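Local coordinates for NTF2-like Protein (Anabaena variabilis ATCC 29413, PDB 3DMC), which is of unknown function but belongs to the SnoaL-like branch of the NTF2 clan, whose cone-shaped fold often encloses a ligand pocket, at residues A[7-11]-A[85-90]; A[22-26]-A[73-77]. All blocks are in the same frame, centred on the assembly; numbering follows the deposited sequence.

Contact 1. Residues A[7-11]-A[85-90]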
ATOM      1  N   SER A   7      -2.713 -23.204  -9.405  1.00 12.58           N
ATOM      2  CA  SER A   7      -1.817 -22.823 -10.528  1.00 15.64           C
ATOM      3  C   SER A   7      -1.409 -21.357 -10.482  1.00 15.04           C
ATOM      4  O   SER A   7      -0.698 -20.873 -11.342  1.00 13.28           O
ATOM      5  CB  SER A   7      -2.469 -23.118 -11.885  1.00 15.80           C
ATOM      6  OG  SER A   7      -3.727 -22.498 -12.025  1.00 13.91           O
ATOM      7  N   ASP A   8      -1.895 -20.671  -9.458  1.00 13.15           N
ATOM      8  CA  ASP A   8      -1.554 -19.246  -9.212  1.00 13.53           C
ATOM      9  C   ASP A   8      -0.107 -19.095  -8.669  1.00 12.10           C
ATOM     10  O   ASP A   8       0.150 -19.049  -7.468  1.00 12.59           O
ATOM     11  CB  ASP A   8      -2.620 -18.634  -8.288  1.00 11.45           C
ATOM     12  CG  ASP A   8      -2.620 -17.116  -8.297  1.00 11.94           C
ATOM     13  OD1 ASP A   8      -1.578 -16.536  -8.645  1.00 10.90           O
ATOM     14  OD2 ASP A   8      -3.662 -16.541  -7.887  1.00 14.51           O
ATOM     15  N   ASN A   9       0.834 -19.005  -9.596  1.00 12.97           N
ATOM     16  CA  ASN A   9       2.266 -19.011  -9.293  1.00 10.97           C
ATOM     17  C   ASN A   9       2.629 -17.693  -8.656  1.00 11.01           C
ATOM     18  O   ASN A   9       3.510 -17.605  -7.798  1.00 13.27           O
ATOM     19  CB  ASN A   9       3.075 -19.137 -10.592  1.00 12.06           C
ATOM     20  CG  ASN A   9       4.563 -19.061 -10.390  1.00 22.23           C
ATOM     21  OD1 ASN A   9       5.184 -20.006  -9.882  1.00 23.84           O
ATOM     22  ND2 ASN A   9       5.171 -17.953 -10.859  1.00 22.82           N
ATOM     23  N   THR A  10       1.922 -16.664  -9.084  1.00 10.91           N
ATOM     24  CA  THR A  10       2.181 -15.321  -8.557  1.00 11.35           C
ATOM     25  C   THR A  10       1.968 -15.302  -7.032  1.00  9.83           C
ATOM     26  O   THR A  10       2.822 -14.861  -6.272  1.00 10.44           O
ATOM     27  CB  THR A  10       1.365 -14.240  -9.328  1.00 10.50           C
ATOM     28  OG1 THR A  10       1.876 -14.160 -10.686  1.00 11.25           O
ATOM     29  CG2 THR A  10       1.439 -12.885  -8.637  1.00 11.84           C
ATOM     30  N   LEU A  11       0.821 -15.805  -6.614  1.00 11.01           N
ATOM     31  CA  LEU A  11       0.488 -15.884  -5.193  1.00 11.44           C
ATOM     32  C   LEU A  11       1.450 -16.803  -4.457  1.00 10.38           C
ATOM     33  O   LEU A  11       1.952 -16.472  -3.378  1.00 11.91           O
ATOM     34  CB  LEU A  11      -0.944 -16.355  -4.956  1.00 11.87           C
ATOM     35  CG  LEU A  11      -2.042 -15.324  -4.729  1.00 20.01           C
ATOM     36  CD1 LEU A  11      -3.336 -16.050  -4.421  1.00 13.93           C
ATOM     37  CD2 LEU A  11      -1.663 -14.382  -3.562  1.00 16.23           C
ATOM     38  N   SER A  85      -3.918  -9.628  -5.162  1.00  6.76           N
ATOM     39  CA  SER A  85      -3.039  -9.909  -6.298  1.00  9.15           C
ATOM     40  C   SER A  85      -3.706  -9.675  -7.640  1.00  8.96           C
ATOM     41  O   SER A  85      -4.914  -9.451  -7.761  1.00  8.64           O
ATOM     42  CB  SER A  85      -2.471 -11.343  -6.228  1.00 11.98           C
ATOM     43  OG  SER A  85      -3.436 -12.362  -6.421  1.00 10.59           O
ATOM     44  N   ASN A  86      -2.844  -9.751  -8.621  1.00  9.84           N
ATOM     45  CA  ASN A  86      -3.245  -9.804 -10.051  1.00 10.83           C
ATOM     46  C   ASN A  86      -2.332 -10.808 -10.760  1.00 12.20           C
ATOM     47  O   ASN A  86      -1.787 -11.703 -10.113  1.00 12.31           O
ATOM     48  CB  ASN A  86      -3.288  -8.415 -10.702  1.00 11.96           C
ATOM     49  CG  ASN A  86      -1.935  -7.705 -10.760  1.00  8.61           C
ATOM     50  OD1 ASN A  86      -0.897  -8.329 -10.796  1.00  9.55           O
ATOM     51  ND2 ASN A  86      -1.968  -6.347 -10.829  1.00 10.81           N
ATOM     52  N   GLU A  87      -2.179 -10.681 -12.078  1.00 12.32           N
ATOM     53  CA  GLU A  87      -1.380 -11.673 -12.819  1.00 13.82           C
ATOM     54  C   GLU A  87       0.093 -11.697 -12.382  1.00 13.82           C
ATOM     55  O   GLU A  87       0.737 -12.729 -12.467  1.00 13.86           O
ATOM     56  CB  GLU A  87      -1.450 -11.449 -14.324  1.00 15.97           C
ATOM     57  CG  GLU A  87      -2.798 -11.699 -14.920  1.00 21.53           C
ATOM     58  CD  GLU A  87      -2.757 -11.683 -16.435  1.00 34.60           C
ATOM     59  OE1 GLU A  87      -1.739 -11.214 -16.986  1.00 41.90           O
ATOM     60  OE2 GLU A  87      -3.733 -12.140 -17.073  1.00 46.87           O
ATOM     61  N   THR A  88       0.593 -10.559 -11.901  1.00 10.51           N
ATOM     62  CA  THR A  88       2.018 -10.387 -11.612  1.00 10.69           C
ATOM     63  C   THR A  88       2.427  -9.783 -10.265  1.00 11.12           C
ATOM     64  O   THR A  88       3.533  -9.959  -9.847  1.00 16.25           O
ATOM     65  CB  THR A  88       2.744  -9.582 -12.741  1.00 12.70           C
ATOM     66  OG1 THR A  88       2.290  -8.233 -12.738  1.00 24.15           O
ATOM     67  CG2 THR A  88       2.452 -10.210 -14.082  1.00 17.81           C
ATOM     68  N   THR A  89       1.484  -9.162  -9.563  1.00 11.58           N
ATOM     69  CA  THR A  89       1.772  -8.351  -8.387  1.00 10.87           C
ATOM     70  C   THR A  89       0.965  -8.881  -7.217  1.00  8.74           C
ATOM     71  O   THR A  89      -0.201  -9.265  -7.369  1.00 10.36           O
ATOM     72  CB  THR A  89       1.383  -6.866  -8.624  1.00 11.43           C
ATOM     73  OG1 THR A  89       2.082  -6.331  -9.755  1.00 13.54           O
ATOM     74  CG2 THR A  89       1.697  -5.991  -7.430  1.00 10.57           C
ATOM     75  N   VAL A  90       1.607  -8.873  -6.054  1.00  8.52           N
ATOM     76  CA  VAL A  90       0.926  -9.209  -4.789  1.00  9.16           C
ATOM     77  C   VAL A  90       1.234  -8.138  -3.771  1.00  8.69           C
ATOM     78  O   VAL A  90       2.391  -7.673  -3.645  1.00  8.40           O
ATOM     79  CB  VAL A  90       1.368 -10.566  -4.220  1.00  9.61           C
ATOM     80  CG1 VAL A  90       0.482 -10.913  -3.067  1.00 12.40           C
ATOM     81  CG2 VAL A  90       1.295 -11.670  -5.323  1.00  8.87           C
TER
HETATM   82  O   HOH W   1      -2.013 -13.824  -8.242  1.00 13.18           O
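The first turn of helix 9-27, the long N-terminal helix of this NTF2-like fold, docks through T10 and L11 on the hairpin turn that joins strands 75-85 and 89-100. One direct hydrogen bond crosses, from T10 OG1 to E87 O at 2.6 Å. OG1 lies above the carbonyl plane, 42° out of it, and so is not on a lone pair of the oxygen. With chi1 at -67°, the T10 side chain divides its work: OG1 is turned to E87 O, while CG2, anti to the backbone N, slides past the V90 side chain and comes 3.5 Å from V90 CG2. A valine here would probably leave E87 O without its donor from the helix, so that the turn would lose its one direct hydrogen bond to segment 7-11. L11 adds a second apolar touch, its CD2 4.1 Å from V90 CG1, with the two side chains crossing at about a right angle. The turn is shaped from within: N86 OD1 accepts from T88 N, an Asx turn, and from T89 N, which extends it to an Asx motif; the two donors come from opposite faces of the amide plane. D8, the N-cap, takes L11 N on OD1 at 3.2 Å, from above the carboxylate plane. A water bridges the two elements, donating to D8 OD1 (2.8 Å) and N86 O while accepting from S85 OG (2.7 Å). D8 OD2 is bonded to T4 OG1 and to M2 N of the second subunit, and S85 OG also meets G1 N of that subunit. The capping carboxylate thus serves the helix start, the bridging water and the dimer interface together, and its negative charge is likely to be eased by these several donors.

Contact 2. Residues A[22-26]-A[73-77]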
ATOM      1  N   THR A  22       9.405 -12.145   6.401  1.00 12.27           N
ATOM      2  CA  THR A  22       9.020 -12.251   7.811  1.00 11.13           C
ATOM      3  C   THR A  22      10.252 -12.678   8.619  1.00 10.77           C
ATOM      4  O   THR A  22      10.585 -12.100   9.651  1.00 10.47           O
ATOM      5  CB  THR A  22       7.847 -13.254   8.002  1.00 11.73           C
ATOM      6  OG1 THR A  22       6.668 -12.717   7.388  1.00  9.46           O
ATOM      7  CG2 THR A  22       7.579 -13.570   9.496  1.00 10.83           C
ATOM      8  N   GLN A  23      10.911 -13.709   8.104  1.00 11.52           N
ATOM      9  CA  GLN A  23      12.094 -14.299   8.770  1.00 12.37           C
ATOM     10  C   GLN A  23      13.244 -13.272   8.879  1.00 11.29           C
ATOM     11  O   GLN A  23      13.917 -13.152   9.906  1.00 12.02           O
ATOM     12  CB  GLN A  23      12.551 -15.546   8.022  1.00 14.50           C
ATOM     13  CG  GLN A  23      13.772 -16.186   8.610  1.00 13.55           C
ATOM     14  CD  GLN A  23      14.129 -17.491   7.925  1.00 18.54           C
ATOM     15  OE1 GLN A  23      13.371 -17.998   7.101  1.00 20.45           O
ATOM     16  NE2 GLN A  23      15.282 -18.048   8.282  1.00 18.35           N
ATOM     17  N   GLY A  24      13.411 -12.480   7.825  1.00 12.24           N
ATOM     18  CA  GLY A  24      14.440 -11.466   7.799  1.00 12.59           C
ATOM     19  C   GLY A  24      14.167 -10.398   8.822  1.00 11.27           C
ATOM     20  O   GLY A  24      15.051  -9.943   9.544  1.00 11.77           O
ATOM     21  N   LEU A  25      12.902 -10.004   8.924  1.00 10.38           N
ATOM     22  CA  LEU A  25      12.543  -8.981   9.873  1.00 12.94           C
ATOM     23  C   LEU A  25      12.776  -9.487  11.293  1.00 11.49           C
ATOM     24  O   LEU A  25      13.225  -8.756  12.141  1.00  9.59           O
ATOM     25  CB  LEU A  25      11.084  -8.607   9.748  1.00 10.27           C
ATOM     26  CG  LEU A  25      10.774  -7.740   8.533  1.00 10.66           C
ATOM     27  CD1 LEU A  25       9.264  -7.471   8.547  1.00 12.63           C
ATOM     28  CD2 LEU A  25      11.568  -6.428   8.632  1.00  6.91           C
ATOM     29  N   ALA A  26      12.424 -10.744  11.543  1.00 11.45           N
ATOM     30  CA  ALA A  26      12.432 -11.271  12.932  1.00 10.73           C
ATOM     31  C   ALA A  26      13.841 -11.596  13.384  1.00 12.29           C
ATOM     32  O   ALA A  26      14.153 -11.571  14.565  1.00 14.57           O
ATOM     33  CB  ALA A  26      11.554 -12.522  13.062  1.00 12.41           C
ATOM     34  N   THR A  73      16.456  -7.074  18.478  1.00 15.29           N
ATOM     35  CA  THR A  73      15.735  -8.334  18.643  1.00 16.57           C
ATOM     36  C   THR A  73      14.657  -8.536  17.575  1.00 16.18           C
ATOM     37  O   THR A  73      13.761  -9.365  17.727  1.00 16.37           O
ATOM     38  CB  THR A  73      15.139  -8.468  20.013  1.00 15.49           C
ATOM     39  OG1 THR A  73      14.342  -7.311  20.333  1.00 17.06           O
ATOM     40  CG2 THR A  73      16.278  -8.644  21.037  1.00 15.87           C
ATOM     41  N   GLY A  74      14.821  -7.776  16.494  1.00 14.03           N
ATOM     42  CA  GLY A  74      13.963  -7.851  15.315  1.00 13.06           C
ATOM     43  C   GLY A  74      12.641  -7.106  15.367  1.00 11.83           C
ATOM     44  O   GLY A  74      12.302  -6.411  16.307  1.00 12.97           O
ATOM     45  N   ILE A  75      11.933  -7.285  14.263  1.00  7.22           N
ATOM     46  CA  ILE A  75      10.560  -6.807  14.035  1.00  9.96           C
ATOM     47  C   ILE A  75       9.660  -8.012  13.833  1.00 10.78           C
ATOM     48  O   ILE A  75      10.005  -8.957  13.122  1.00 10.58           O
ATOM     49  CB  ILE A  75      10.442  -5.921  12.799  1.00  9.25           C
ATOM     50  CG1 ILE A  75      11.151  -4.591  13.036  1.00 12.34           C
ATOM     51  CG2 ILE A  75       8.958  -5.640  12.417  1.00  9.74           C
ATOM     52  CD1 ILE A  75      11.436  -3.845  11.767  1.00 11.34           C
ATOM     53  N   GLN A  76       8.542  -7.972  14.532  1.00 10.53           N
ATOM     54  CA  GLN A  76       7.485  -8.987  14.440  1.00 12.80           C
ATOM     55  C   GLN A  76       6.338  -8.482  13.559  1.00  8.26           C
ATOM     56  O   GLN A  76       5.967  -7.280  13.584  1.00 10.42           O
ATOM     57  CB  GLN A  76       6.905  -9.334  15.808  1.00 16.49           C
ATOM     58  CG  GLN A  76       7.812 -10.235  16.654  1.00 11.69           C
ATOM     59  CD  GLN A  76       8.039 -11.594  16.030  1.00 11.61           C
ATOM     60  OE1 GLN A  76       7.097 -12.277  15.636  1.00 12.47           O
ATOM     61  NE2 GLN A  76       9.321 -11.986  15.906  1.00 13.64           N
ATOM     62  N   ILE A  77       5.775  -9.412  12.813  1.00  9.70           N
ATOM     63  CA  ILE A  77       4.536  -9.173  12.068  1.00 12.88           C
ATOM     64  C   ILE A  77       3.393  -9.646  12.942  1.00 13.69           C
ATOM     65  O   ILE A  77       3.204 -10.849  13.173  1.00 11.95           O
ATOM     66  CB  ILE A  77       4.535  -9.822  10.651  1.00 12.64           C
ATOM     67  CG1 ILE A  77       5.569  -9.124   9.785  1.00 14.61           C
ATOM     68  CG2 ILE A  77       3.160  -9.709   9.987  1.00 12.15           C
ATOM     69  CD1 ILE A  77       5.554  -9.563   8.326  1.00 16.12           C
TER
HETATM   70  O   HOH W   2       8.829 -10.944  11.587  1.00 10.89           O
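G74 CA lies 3.4 Å from L25 O, backbone against backbone. G74 has a positive phi, and a side chain at this position would run into the carbonyl oxygens of L25 and A26. Next, I75 N donates to L25 O at 2.9 Å, almost perfectly straight at 179° though from above the carbonyl plane. I75 O faces back to the helix, receiving a CA-H...O contact from A26 CA at 3.4 Å and a bond from a water that also donates to T22 O. The I75 side chain crosses that of L25 obliquely, with I75 CD1 4.1 Å from L25 CD2. The Q76 side chain bends at chi2 (-63°), which brings NE2 to 3.7 Å from A26 CB. I77 then packs its CG1 on L25 CD1 and sets CD1 against T22 OG1, a hydroxyl already bonded to F18 O one turn earlier. The axes of segments 22-26 and 75-77 approach to 6.9 Å and run in broadly opposed directions, at 144°. Strand 75-85 is the outermost of this chain's sheet, and strand 89-100 lies next to it, with Q76 backbone-bonded to E97 and I75 and I77 touching D96 and F94.

How the contacts relate
Helix 9-27 is common to both contacts: its first turn makes contact 1 and its last turn makes contact 2. They do not touch; their centres are 24 Å apart, their nearest atoms about 12 Å, and they lie on opposite sides of the chain's centre. Contact 2 engages the beginning of strand 75-85, contact 1 its end and the turn into strand 89-100, so the helix meets strands 75-85 and 89-100 near both of its ends. Contact 1 also reaches the second subunit, whereas contact 2 stays within one chain. An acetate, probably from the crystallisation liquor, lies about 4 Å from the L25 side chain and may mark a pocket beside contact 2.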